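Local structure of glutamate--LysW ligase ArgX (Sulfolobus tokodaii, 3VPB) at residues 173-178 against 210-215; 188-193 against 201-206; 216-221 against 236-241. The protein probably catalyses the ATP-dependent joining of the amino group of glutamate to the gamma-carboxyl group of the C-terminal glutamate of the carrier protein LysW. All blocks are in the same frame, centred on the assembly; numbering follows the deposited sequence.

Contact 1. Residues 173-178 against 210-215; sequences KGRDIR and SNIEVD. With ADP (adenosine-5'-diphosphate), chain L; GLU (glutamic acid), chain M; SO4 (sulfate ion), chain P.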
loop_
_atom_site.group_PDB
_atom_site.type_symbol
_atom_site.label_atom_id
_atom_site.label_comp_id
_atom_site.label_asym_id
_atom_site.label_seq_id
_atom_site.Cartn_x
_atom_site.Cartn_y
_atom_site.Cartn_z
ATOM N N LYS B 173 -0.322 -27.199 24.510
ATOM C CA LYS B 173 -0.650 -26.807 25.892
ATOM C C LYS B 173 -1.669 -25.682 26.043
ATOM O O LYS B 173 -2.201 -25.471 27.149
ATOM C CB LYS B 173 0.627 -26.470 26.669
ATOM C CG LYS B 173 1.511 -27.686 26.895
ATOM C CD LYS B 173 2.693 -27.264 27.690
ATOM C CE LYS B 173 3.524 -28.436 28.130
ATOM N NZ LYS B 173 4.351 -27.912 29.235
ATOM N N GLY B 174 -1.949 -24.972 24.946
ATOM C CA GLY B 174 -2.920 -23.905 24.952
ATOM C C GLY B 174 -2.347 -22.598 25.468
ATOM O O GLY B 174 -3.061 -21.786 26.032
ATOM N N ARG B 175 -1.045 -22.413 25.288
ATOM C CA ARG B 175 -0.378 -21.201 25.781
ATOM C C ARG B 175 0.970 -21.060 25.102
ATOM O O ARG B 175 1.462 -21.995 24.492
ATOM C CB ARG B 175 -0.129 -21.299 27.292
ATOM C CG ARG B 175 0.988 -22.313 27.572
ATOM C CD ARG B 175 1.015 -22.784 28.958
ATOM N NE ARG B 175 2.244 -23.552 29.239
ATOM C CZ ARG B 175 2.569 -23.967 30.453
ATOM N NH1 ARG B 175 1.762 -23.655 31.459
ATOM N NH2 ARG B 175 3.689 -24.668 30.680
ATOM N N ASP B 176 1.577 -19.888 25.226
ATOM C CA ASP B 176 3.010 -19.812 25.037
ATOM C C ASP B 176 3.652 -19.161 26.262
ATOM O O ASP B 176 2.951 -18.793 27.212
ATOM C CB ASP B 176 3.395 -19.198 23.682
ATOM C CG ASP B 176 3.177 -17.699 23.608
ATOM O OD1 ASP B 176 3.590 -17.133 22.572
ATOM O OD2 ASP B 176 2.634 -17.087 24.575
ATOM N N ILE B 177 4.974 -19.094 26.285
ATOM C CA ILE B 177 5.659 -18.536 27.425
ATOM C C ILE B 177 6.307 -17.215 27.021
ATOM O O ILE B 177 6.917 -17.114 25.966
ATOM C CB ILE B 177 6.685 -19.523 27.962
ATOM C CG1 ILE B 177 5.964 -20.799 28.457
ATOM C CG2 ILE B 177 7.508 -18.905 29.097
ATOM C CD1 ILE B 177 6.958 -21.983 28.719
ATOM N N ARG B 178 6.113 -16.201 27.851
ATOM C CA ARG B 178 6.719 -14.899 27.643
ATOM C C ARG B 178 7.657 -14.637 28.831
ATOM O O ARG B 178 7.230 -14.702 29.980
ATOM C CB ARG B 178 5.597 -13.859 27.538
ATOM C CG ARG B 178 6.013 -12.408 27.780
ATOM C CD ARG B 178 7.172 -11.979 26.891
ATOM N NE ARG B 178 6.840 -11.847 25.479
ATOM C CZ ARG B 178 6.247 -10.772 24.943
ATOM N NH1 ARG B 178 5.899 -9.734 25.701
ATOM N NH2 ARG B 178 5.998 -10.731 23.637
ATOM N N SER B 210 -1.067 -16.041 33.162
ATOM C CA SER B 210 -1.016 -16.821 34.397
ATOM C C SER B 210 0.433 -17.156 34.693
ATOM O O SER B 210 1.280 -17.151 33.798
ATOM C CB SER B 210 -1.859 -18.097 34.313
ATOM O OG SER B 210 -1.311 -19.020 33.397
ATOM N N ASN B 211 0.716 -17.448 35.959
ATOM C CA ASN B 211 2.097 -17.759 36.352
ATOM C C ASN B 211 2.534 -19.194 36.045
ATOM O O ASN B 211 1.691 -20.087 35.862
ATOM C CB ASN B 211 2.347 -17.382 37.824
ATOM C CG ASN B 211 1.535 -18.219 38.788
ATOM O OD1 ASN B 211 0.332 -18.423 38.594
ATOM N ND2 ASN B 211 2.191 -18.714 39.843
ATOM N N ILE B 212 3.852 -19.411 35.963
ATOM C CA ILE B 212 4.432 -20.749 35.761
ATOM C C ILE B 212 5.624 -20.966 36.680
ATOM O O ILE B 212 6.206 -20.020 37.195
ATOM C CB ILE B 212 4.929 -21.001 34.291
ATOM C CG1 ILE B 212 5.969 -19.956 33.869
ATOM C CG2 ILE B 212 3.748 -21.025 33.324
ATOM C CD1 ILE B 212 6.842 -20.348 32.636
ATOM N N GLU B 213 5.995 -22.221 36.859
ATOM C CA GLU B 213 7.276 -22.532 37.480
ATOM C C GLU B 213 8.355 -22.394 36.419
ATOM O O GLU B 213 8.224 -22.930 35.313
ATOM C CB GLU B 213 7.274 -23.947 38.036
ATOM C CG GLU B 213 8.471 -24.222 38.956
ATOM C CD GLU B 213 8.142 -25.189 40.084
ATOM O OE1 GLU B 213 7.105 -25.881 39.995
ATOM O OE2 GLU B 213 8.920 -25.252 41.067
ATOM N N VAL B 214 9.414 -21.666 36.750
ATOM C CA VAL B 214 10.525 -21.517 35.838
ATOM C C VAL B 214 11.609 -22.514 36.217
ATOM O O VAL B 214 12.262 -22.377 37.257
ATOM C CB VAL B 214 11.092 -20.082 35.835
ATOM C CG1 VAL B 214 12.097 -19.919 34.701
ATOM C CG2 VAL B 214 9.965 -19.054 35.728
ATOM N N ASP B 215 11.786 -23.530 35.381
ATOM C CA ASP B 215 12.807 -24.542 35.636
ATOM C C ASP B 215 14.130 -24.131 35.005
ATOM O O ASP B 215 14.192 -23.166 34.222
ATOM C CB ASP B 215 12.355 -25.928 35.132
ATOM C CG ASP B 215 12.059 -25.957 33.627
ATOM O OD1 ASP B 215 12.863 -25.441 32.816
ATOM O OD2 ASP B 215 11.016 -26.544 33.255
HETATM P PB ADP L . 4.237 -11.698 16.976
HETATM O O1B ADP L . 5.514 -10.950 16.878
HETATM O O2B ADP L . 3.718 -11.951 18.382
HETATM O O3B ADP L . 3.143 -11.239 16.055
HETATM P PA ADP L . 4.733 -14.560 17.073
HETATM O O1A ADP L . 5.640 -15.361 16.145
HETATM O O2A ADP L . 5.025 -14.374 18.546
HETATM O O3A ADP L . 4.573 -13.139 16.336
HETATM O "O5'" ADP L . 3.276 -15.218 16.918
HETATM C "C5'" ADP L . 2.129 -14.786 17.650
HETATM C "C4'" ADP L . 1.425 -15.987 18.254
HETATM O "O4'" ADP L . 1.157 -16.936 17.217
HETATM C "C3'" ADP L . 2.339 -16.710 19.248
HETATM O "O3'" ADP L . 2.169 -16.191 20.573
HETATM C "C2'" ADP L . 1.864 -18.141 19.154
HETATM O "O2'" ADP L . 0.691 -18.332 19.957
HETATM C "C1'" ADP L . 1.449 -18.248 17.711
HETATM N N9 ADP L . 2.540 -18.817 16.897
HETATM C C8 ADP L . 3.430 -18.152 16.116
HETATM N N7 ADP L . 4.221 -19.043 15.501
HETATM C C5 ADP L . 3.834 -20.276 15.883
HETATM C C6 ADP L . 4.269 -21.655 15.627
HETATM N N6 ADP L . 5.285 -21.888 14.774
HETATM N N1 ADP L . 3.563 -22.675 16.199
HETATM C C2 ADP L . 2.536 -22.462 17.029
HETATM N N3 ADP L . 2.115 -21.207 17.331
HETATM C C4 ADP L . 2.732 -20.120 16.795
HETATM N N GLU M . 2.869 -7.694 23.114
HETATM C CA GLU M . 2.629 -8.720 24.164
HETATM C C GLU M . 1.344 -9.460 23.861
HETATM O O GLU M . 1.241 -10.640 24.246
HETATM C CB GLU M . 2.539 -8.070 25.555
HETATM C CG GLU M . 2.529 -9.071 26.697
HETATM C CD GLU M . 2.447 -8.415 28.076
HETATM O OE1 GLU M . 1.718 -7.401 28.225
HETATM O OE2 GLU M . 3.116 -8.944 29.006
HETATM O OXT GLU M . 0.394 -8.901 23.267
HETATM S S SO4 P . 4.435 -9.703 20.692
HETATM O O1 SO4 P . 5.023 -9.308 19.407
HETATM O O2 SO4 P . 3.056 -9.253 20.719
HETATM O O3 SO4 P . 4.522 -11.153 20.978
HETATM O O4 SO4 P . 5.110 -8.960 21.755
#
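The strand that begins at Arg175 lines the ADP and glutamate pockets of this ATP-grasp ligase, and its other side is met by Ile212, which touches Arg175 and Ile177. Ile212 CD1 lies 3.9 Å from Ile177 CG2; with chi1 of Ile177 near -63°, CG1 lies beside the backbone N and CG2 is set anti to it, the position from which CG2 meets Ile212. The second branch, Ile212 CG2, packs at 3.8 Å against Arg175 NH1, while the neighbouring NH2 is held in a salt bridge to Glu240. A branched hydrocarbon suits position 212, since its two arms serve two neighbours of different character.

Asp176 and Arg178 face the ligands instead. Asp176 OD1 accepts a 2.6 Å hydrogen bond from the ribose O3' of ADP. Arg178 is bent at chi2 (54°) and chi3 (70°), which brings NH2 2.7 Å from sulfate O4, near the guanidinium plane. Its NH2 also pairs with Asp237, and its NH1 with Glu56 of the LysW chain. A methionine here would probably leave Glu56 of LysW without this salt bridge and cost Asp237 OD1 and the sulfate one of their charged partners.

Strand 175-182 is the middle one of a five-stranded antiparallel sheet, between strands 185-193 and 233-241. Ile212, just beyond edge strand 208-211, therefore spans strand 185-193, where the small Ala191 lies against it.

Contact 2. Residues 188-193 against 201-206; sequences GCYARN and ANVALG. With GLU (glutamic acid), chain M; ADP (adenosine-5'-diphosphate), chain L; SO4 (sulfate ion), chain P.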
loop_
_atom_site.group_PDB
_atom_site.type_symbol
_atom_site.label_atom_id
_atom_site.label_comp_id
_atom_site.label_asym_id
_atom_site.label_seq_id
_atom_site.Cartn_x
_atom_site.Cartn_y
_atom_site.Cartn_z
ATOM N N GLY B 188 11.901 -12.693 34.652
ATOM C CA GLY B 188 10.788 -13.557 34.995
ATOM C C GLY B 188 10.110 -14.051 33.734
ATOM O O GLY B 188 10.439 -13.599 32.629
ATOM N N CYS B 189 9.159 -14.967 33.927
ATOM C CA CYS B 189 8.400 -15.583 32.833
ATOM C C CYS B 189 6.972 -15.773 33.271
ATOM O O CYS B 189 6.671 -15.892 34.469
ATOM C CB CYS B 189 8.967 -16.965 32.450
ATOM S SG CYS B 189 10.649 -17.042 31.841
ATOM N N TYR B 190 6.070 -15.821 32.302
ATOM C CA TYR B 190 4.713 -16.188 32.606
ATOM C C TYR B 190 4.103 -16.861 31.372
ATOM O O TYR B 190 4.733 -16.901 30.297
ATOM C CB TYR B 190 3.898 -14.989 33.116
ATOM C CG TYR B 190 3.432 -14.057 32.042
ATOM C CD1 TYR B 190 4.303 -13.141 31.478
ATOM C CD2 TYR B 190 2.112 -14.099 31.584
ATOM C CE1 TYR B 190 3.880 -12.281 30.485
ATOM C CE2 TYR B 190 1.687 -13.252 30.617
ATOM C CZ TYR B 190 2.582 -12.345 30.067
ATOM O OH TYR B 190 2.167 -11.509 29.075
ATOM N N ALA B 191 2.899 -17.398 31.532
ATOM C CA ALA B 191 2.185 -18.046 30.447
ATOM C C ALA B 191 1.098 -17.132 29.899
ATOM O O ALA B 191 0.340 -16.554 30.668
ATOM C CB ALA B 191 1.541 -19.346 30.955
ATOM N N ARG B 192 1.017 -17.027 28.576
ATOM C CA ARG B 192 -0.106 -16.347 27.910
ATOM C C ARG B 192 -1.027 -17.433 27.388
ATOM O O ARG B 192 -0.650 -18.163 26.448
ATOM C CB ARG B 192 0.403 -15.510 26.739
ATOM C CG ARG B 192 1.246 -14.324 27.143
ATOM C CD ARG B 192 1.735 -13.550 25.935
ATOM N NE ARG B 192 2.687 -14.340 25.152
ATOM C CZ ARG B 192 3.457 -13.848 24.177
ATOM N NH1 ARG B 192 4.296 -14.651 23.530
ATOM N NH2 ARG B 192 3.400 -12.554 23.849
ATOM N N ASN B 193 -2.215 -17.548 27.986
ATOM C CA ASN B 193 -3.154 -18.625 27.638
ATOM C C ASN B 193 -4.065 -18.208 26.519
ATOM O O ASN B 193 -4.683 -17.151 26.581
ATOM C CB ASN B 193 -3.952 -19.059 28.868
ATOM C CG ASN B 193 -3.052 -19.637 29.943
ATOM O OD1 ASN B 193 -2.662 -20.802 29.867
ATOM N ND2 ASN B 193 -2.669 -18.806 30.920
ATOM N N ALA B 201 -1.509 -16.542 21.041
ATOM C CA ALA B 201 -1.502 -16.351 22.487
ATOM C C ALA B 201 -1.437 -14.902 22.900
ATOM O O ALA B 201 -1.568 -14.603 24.101
ATOM C CB ALA B 201 -0.312 -17.145 23.123
ATOM N N ASN B 202 -1.242 -13.987 21.947
ATOM C CA ASN B 202 -0.969 -12.594 22.329
ATOM C C ASN B 202 -1.984 -11.981 23.305
ATOM O O ASN B 202 -3.222 -12.111 23.115
ATOM C CB ASN B 202 -0.867 -11.689 21.094
ATOM C CG ASN B 202 0.124 -12.217 20.074
ATOM O OD1 ASN B 202 -0.132 -13.233 19.394
ATOM N ND2 ASN B 202 1.244 -11.518 19.938
ATOM N N VAL B 203 -1.470 -11.296 24.323
ATOM C CA VAL B 203 -2.333 -10.538 25.245
ATOM C C VAL B 203 -3.165 -9.512 24.463
ATOM O O VAL B 203 -4.348 -9.317 24.757
ATOM C CB VAL B 203 -1.539 -9.855 26.375
ATOM C CG1 VAL B 203 -2.449 -9.037 27.257
ATOM C CG2 VAL B 203 -0.858 -10.893 27.232
ATOM N N ALA B 204 -2.557 -8.905 23.441
ATOM C CA ALA B 204 -3.275 -7.973 22.549
ATOM C C ALA B 204 -4.490 -8.593 21.862
ATOM O O ALA B 204 -5.386 -7.881 21.411
ATOM C CB ALA B 204 -2.308 -7.399 21.493
ATOM N N LEU B 205 -4.502 -9.923 21.750
ATOM C CA LEU B 205 -5.591 -10.645 21.112
ATOM C C LEU B 205 -6.542 -11.324 22.088
ATOM O O LEU B 205 -7.430 -12.056 21.658
ATOM C CB LEU B 205 -5.040 -11.674 20.110
ATOM C CG LEU B 205 -4.398 -11.059 18.864
ATOM C CD1 LEU B 205 -3.617 -12.137 18.128
ATOM C CD2 LEU B 205 -5.484 -10.421 17.942
ATOM N N GLY B 206 -6.369 -11.089 23.387
ATOM C CA GLY B 206 -7.205 -11.737 24.400
ATOM C C GLY B 206 -6.495 -12.813 25.231
ATOM O O GLY B 206 -7.103 -13.421 26.129
HETATM N N GLU M . 2.869 -7.694 23.114
HETATM C CA GLU M . 2.629 -8.720 24.164
HETATM C C GLU M . 1.344 -9.460 23.861
HETATM O O GLU M . 1.241 -10.640 24.246
HETATM C CB GLU M . 2.539 -8.070 25.555
HETATM C CG GLU M . 2.529 -9.071 26.697
HETATM C CD GLU M . 2.447 -8.415 28.076
HETATM O OE1 GLU M . 1.718 -7.401 28.225
HETATM O OE2 GLU M . 3.116 -8.944 29.006
HETATM O OXT GLU M . 0.394 -8.901 23.267
HETATM P PB ADP L . 4.237 -11.698 16.976
HETATM O O1B ADP L . 5.514 -10.950 16.878
HETATM O O2B ADP L . 3.718 -11.951 18.382
HETATM O O3B ADP L . 3.143 -11.239 16.055
HETATM P PA ADP L . 4.733 -14.560 17.073
HETATM O O1A ADP L . 5.640 -15.361 16.145
HETATM O O2A ADP L . 5.025 -14.374 18.546
HETATM O O3A ADP L . 4.573 -13.139 16.336
HETATM O "O5'" ADP L . 3.276 -15.218 16.918
HETATM C "C5'" ADP L . 2.129 -14.786 17.650
HETATM C "C4'" ADP L . 1.425 -15.987 18.254
HETATM O "O4'" ADP L . 1.157 -16.936 17.217
HETATM C "C3'" ADP L . 2.339 -16.710 19.248
HETATM O "O3'" ADP L . 2.169 -16.191 20.573
HETATM C "C2'" ADP L . 1.864 -18.141 19.154
HETATM O "O2'" ADP L . 0.691 -18.332 19.957
HETATM C "C1'" ADP L . 1.449 -18.248 17.711
HETATM N N9 ADP L . 2.540 -18.817 16.897
HETATM C C8 ADP L . 3.430 -18.152 16.116
HETATM N N7 ADP L . 4.221 -19.043 15.501
HETATM C C5 ADP L . 3.834 -20.276 15.883
HETATM C C6 ADP L . 4.269 -21.655 15.627
HETATM N N6 ADP L . 5.285 -21.888 14.774
HETATM N N1 ADP L . 3.563 -22.675 16.199
HETATM C C2 ADP L . 2.536 -22.462 17.029
HETATM N N3 ADP L . 2.115 -21.207 17.331
HETATM C C4 ADP L . 2.732 -20.120 16.795
HETATM S S SO4 P . 4.435 -9.703 20.692
HETATM O O1 SO4 P . 5.023 -9.308 19.407
HETATM O O2 SO4 P . 3.056 -9.253 20.719
HETATM O O3 SO4 P . 4.522 -11.153 20.978
HETATM O O4 SO4 P . 5.110 -8.960 21.755
#
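The carboxylate oxygen O of the bound glutamate is gripped from both segments, by Val203 N at 2.8 Å and by Arg192 NH2 at 2.9 Å, and the side chains of the same two residues pack together. Arg192 presents NH2 at the edge of its guanidinium, with an N-H...O angle of 148°; a bend at chi3 (-67°) turns the group toward the ligands. Its NH1 is taken by a salt bridge to Asp176, which probably helps to fix the rotation of the guanidinium. The other carboxylate oxygen, OXT, receives Ala204 N at 3.0 Å, so successive backbone amides at the start of the 3-10 turn 203-205 hold the two oxygens, a task that asks nothing of their side chains.

The far end of the substrate is met by Tyr190, whose OH donates to glutamate OE2 over 2.7 Å. Beside these polar points lies Val203 CG2, 3.9 Å from Arg192 CD and 3.6 Å from Tyr190 OH; the valine and arginine chains cross at about a right angle. Ala201 is small enough for the loop to come close, its CB only 3.5 Å from the backbone O of Arg192. Asn202 turns to the nucleotide, where ND2 gives a fairly straight bond (159°) of 3.0 Å to the ADP phosphate oxygen O2B. At the end of the turn the backbone of Gly206 would jam a CB against the carbonyl O of Leu205, so glycine fits.

Segment 188-193 belongs to strand 185-193, flanked in the sheet by strands 175-182 and 208-211, and residues 201-206 form part of the connection from it to strand 208-211, reaching over the ligands before the chain returns to the sheet edge.

Contact 3. Residues 216-221 against 236-241; sequences EKLKET and IDILEH. With MG (magnesium ion), chain N; ADP (adenosine-5'-diphosphate), chain L.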
loop_
_atom_site.group_PDB
_atom_site.type_symbol
_atom_site.label_atom_id
_atom_site.label_comp_id
_atom_site.label_asym_id
_atom_site.label_seq_id
_atom_site.Cartn_x
_atom_site.Cartn_y
_atom_site.Cartn_z
ATOM N N GLU B 216 15.191 -24.858 35.340
ATOM C CA GLU B 216 16.513 -24.498 34.867
ATOM C C GLU B 216 16.653 -24.445 33.348
ATOM O O GLU B 216 17.269 -23.513 32.841
ATOM C CB GLU B 216 17.602 -25.384 35.486
ATOM C CG GLU B 216 18.235 -24.748 36.712
ATOM C CD GLU B 216 18.889 -23.380 36.423
ATOM O OE1 GLU B 216 19.451 -23.180 35.316
ATOM O OE2 GLU B 216 18.843 -22.500 37.313
ATOM N N LYS B 217 16.087 -25.428 32.642
ATOM C CA LYS B 217 16.210 -25.503 31.186
ATOM C C LYS B 217 15.601 -24.254 30.547
ATOM O O LYS B 217 16.121 -23.755 29.573
ATOM C CB LYS B 217 15.514 -26.741 30.619
ATOM C CG LYS B 217 16.023 -28.086 31.156
ATOM C CD LYS B 217 14.872 -29.072 31.435
ATOM C CE LYS B 217 14.117 -28.725 32.738
ATOM N NZ LYS B 217 15.017 -28.240 33.863
ATOM N N LEU B 218 14.492 -23.776 31.105
ATOM C CA LEU B 218 13.835 -22.560 30.581
ATOM C C LEU B 218 14.727 -21.343 30.775
ATOM O O LEU B 218 14.932 -20.572 29.836
ATOM C CB LEU B 218 12.492 -22.325 31.260
ATOM C CG LEU B 218 11.668 -21.122 30.790
ATOM C CD1 LEU B 218 11.520 -21.081 29.259
ATOM C CD2 LEU B 218 10.328 -21.117 31.491
ATOM N N LYS B 219 15.257 -21.184 31.988
ATOM C CA LYS B 219 16.123 -20.052 32.298
ATOM C C LYS B 219 17.336 -20.040 31.368
ATOM O O LYS B 219 17.684 -18.999 30.830
ATOM C CB LYS B 219 16.574 -20.081 33.775
ATOM C CG LYS B 219 17.730 -19.110 34.103
ATOM C CD LYS B 219 18.719 -19.767 35.087
ATOM C CE LYS B 219 20.197 -19.373 34.845
ATOM N NZ LYS B 219 20.897 -19.849 33.588
ATOM N N GLU B 220 17.958 -21.210 31.193
ATOM C CA GLU B 220 19.167 -21.373 30.382
ATOM C C GLU B 220 18.884 -21.026 28.928
ATOM O O GLU B 220 19.706 -20.403 28.260
ATOM C CB GLU B 220 19.657 -22.828 30.468
ATOM C CG GLU B 220 20.234 -23.182 31.810
ATOM C CD GLU B 220 20.299 -24.699 32.092
ATOM O OE1 GLU B 220 19.773 -25.532 31.297
ATOM O OE2 GLU B 220 20.885 -25.054 33.139
ATOM N N THR B 221 17.711 -21.442 28.456
ATOM C CA THR B 221 17.287 -21.149 27.085
ATOM C C THR B 221 17.170 -19.646 26.879
ATOM O O THR B 221 17.759 -19.115 25.936
ATOM C CB THR B 221 15.955 -21.834 26.745
ATOM O OG1 THR B 221 16.106 -23.248 26.926
ATOM C CG2 THR B 221 15.574 -21.554 25.305
ATOM N N ILE B 236 11.032 -12.309 25.289
ATOM C CA ILE B 236 11.284 -13.528 24.548
ATOM C C ILE B 236 10.001 -14.353 24.578
ATOM O O ILE B 236 9.351 -14.478 25.641
ATOM C CB ILE B 236 12.418 -14.375 25.184
ATOM C CG1 ILE B 236 13.648 -13.531 25.546
ATOM C CG2 ILE B 236 12.859 -15.494 24.225
ATOM C CD1 ILE B 236 13.583 -12.726 26.908
ATOM N N ASP B 237 9.638 -14.889 23.408
ATOM C CA ASP B 237 8.496 -15.777 23.271
ATOM C C ASP B 237 9.035 -17.196 23.111
ATOM O O ASP B 237 9.892 -17.465 22.250
ATOM C CB ASP B 237 7.651 -15.464 22.011
ATOM C CG ASP B 237 6.928 -14.124 22.058
ATOM O OD1 ASP B 237 7.304 -13.213 22.812
ATOM O OD2 ASP B 237 5.928 -13.974 21.288
ATOM N N ILE B 238 8.508 -18.112 23.926
ATOM C CA ILE B 238 8.891 -19.523 23.832
ATOM C C ILE B 238 7.671 -20.443 23.656
ATOM O O ILE B 238 6.615 -20.219 24.246
ATOM C CB ILE B 238 9.743 -19.926 25.066
ATOM C CG1 ILE B 238 11.137 -19.307 24.914
ATOM C CG2 ILE B 238 9.820 -21.473 25.226
ATOM C CD1 ILE B 238 11.955 -19.293 26.188
ATOM N N LEU B 239 7.825 -21.434 22.772
ATOM C CA LEU B 239 6.814 -22.445 22.520
ATOM C C LEU B 239 7.282 -23.767 23.104
ATOM O O LEU B 239 8.496 -24.019 23.229
ATOM C CB LEU B 239 6.568 -22.624 21.018
ATOM C CG LEU B 239 6.030 -21.381 20.301
ATOM C CD1 LEU B 239 6.257 -21.505 18.795
ATOM C CD2 LEU B 239 4.563 -21.219 20.672
ATOM N N GLU B 240 6.324 -24.621 23.453
ATOM C CA GLU B 240 6.660 -25.911 24.093
ATOM C C GLU B 240 6.307 -27.036 23.136
ATOM O O GLU B 240 5.120 -27.201 22.771
ATOM C CB GLU B 240 5.896 -26.070 25.406
ATOM C CG GLU B 240 6.253 -24.985 26.428
ATOM C CD GLU B 240 5.189 -24.815 27.493
ATOM O OE1 GLU B 240 4.132 -24.201 27.216
ATOM O OE2 GLU B 240 5.416 -25.278 28.628
ATOM N N HIS B 241 7.340 -27.736 22.673
ATOM C CA HIS B 241 7.194 -28.811 21.693
ATOM C C HIS B 241 7.077 -30.132 22.442
ATOM O O HIS B 241 7.875 -30.388 23.351
ATOM C CB HIS B 241 8.409 -28.853 20.753
ATOM C CG HIS B 241 8.211 -29.726 19.554
ATOM N ND1 HIS B 241 8.332 -31.100 19.600
ATOM C CD2 HIS B 241 7.886 -29.421 18.275
ATOM C CE1 HIS B 241 8.113 -31.601 18.401
ATOM N NE2 HIS B 241 7.825 -30.605 17.581
HETATM MG MG MG N . 4.994 -12.863 19.812
HETATM P PB ADP L . 4.237 -11.698 16.976
HETATM O O1B ADP L . 5.514 -10.950 16.878
HETATM O O2B ADP L . 3.718 -11.951 18.382
HETATM O O3B ADP L . 3.143 -11.239 16.055
HETATM P PA ADP L . 4.733 -14.560 17.073
HETATM O O1A ADP L . 5.640 -15.361 16.145
HETATM O O2A ADP L . 5.025 -14.374 18.546
HETATM O O3A ADP L . 4.573 -13.139 16.336
HETATM O "O5'" ADP L . 3.276 -15.218 16.918
HETATM C "C5'" ADP L . 2.129 -14.786 17.650
HETATM C "C4'" ADP L . 1.425 -15.987 18.254
HETATM O "O4'" ADP L . 1.157 -16.936 17.217
HETATM C "C3'" ADP L . 2.339 -16.710 19.248
HETATM O "O3'" ADP L . 2.169 -16.191 20.573
HETATM C "C2'" ADP L . 1.864 -18.141 19.154
HETATM O "O2'" ADP L . 0.691 -18.332 19.957
HETATM C "C1'" ADP L . 1.449 -18.248 17.711
HETATM N N9 ADP L . 2.540 -18.817 16.897
HETATM C C8 ADP L . 3.430 -18.152 16.116
HETATM N N7 ADP L . 4.221 -19.043 15.501
HETATM C C5 ADP L . 3.834 -20.276 15.883
HETATM C C6 ADP L . 4.269 -21.655 15.627
HETATM N N6 ADP L . 5.285 -21.888 14.774
HETATM N N1 ADP L . 3.563 -22.675 16.199
HETATM C C2 ADP L . 2.536 -22.462 17.029
HETATM N N3 ADP L . 2.115 -21.207 17.331
HETATM C C4 ADP L . 2.732 -20.120 16.795
HETATM O O HOH W 1 3.278 -13.656 20.793
#
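Apolar packing joins helix to strand: Leu218 CD1 meets Ile238 CD1 at 3.6 Å, the two chains running at a slant to one another. Leu218 reaches the strand because its CG stands anti to the backbone N (chi1 -178°), which carries the branched end across from a CB that does not point straight at it. One turn on, Thr221 CG2 adds a looser touch, 4.4 Å from the same Ile238 CD1. Long, branched side chains suit the gap between a helix and the sheet it covers.

Hydrogen bonding stays within the helix. Thr221 OG1 donates to Lys217 O over 2.7 Å, tilted 29° from the carbonyl plane, and Thr221 N reaches that oxygen at 3.0 Å from the opposite face. The hydroxyl is thus satisfied by its own helix, and the threonine can turn its methyl to the strand.

Metal and ligand contacts occupy the other side of the strand. Asp237 OD2 binds the magnesium ion at 2.1 Å, and ADP adds O2A at 2.0 Å and O2B at 2.1 Å. A water that also hydrogen-bonds to the ribose O3' and the side chain of Glu250 are further ligands. Leu239 CD1 packs against adenine, 3.7 Å from C6 of ADP.

Asp237 thus binds the metal that the phosphates share, and Leu239 packs on the base, while Ile238 between them is buried against the helix. Between the two segments, the link to helix 216-229 rests on apolar atoms alone, whereas Asp237 is committed to the metal.

Followed from the N terminus, contact 1 opens at residues 173-178, where the chain enters the middle strand of the five-stranded sheet. Before it closes at 210-215, contact 2 opens and closes within the same loop, folding 201-206 back over strand 185-193. Contact 3 then begins directly where contact 1 ends: helix 216-229 starts at residue 216, and the chain returns along strand 233-241. None of the loops cross. Sheet hydrogen bonding links the first strand to contacts 2 and 3 on its two sides, and the Asp176-Arg192 and Arg192-Asp237 pairs tie them further. Together the contacts join the covering helix, the sheet and the loop above the ligands.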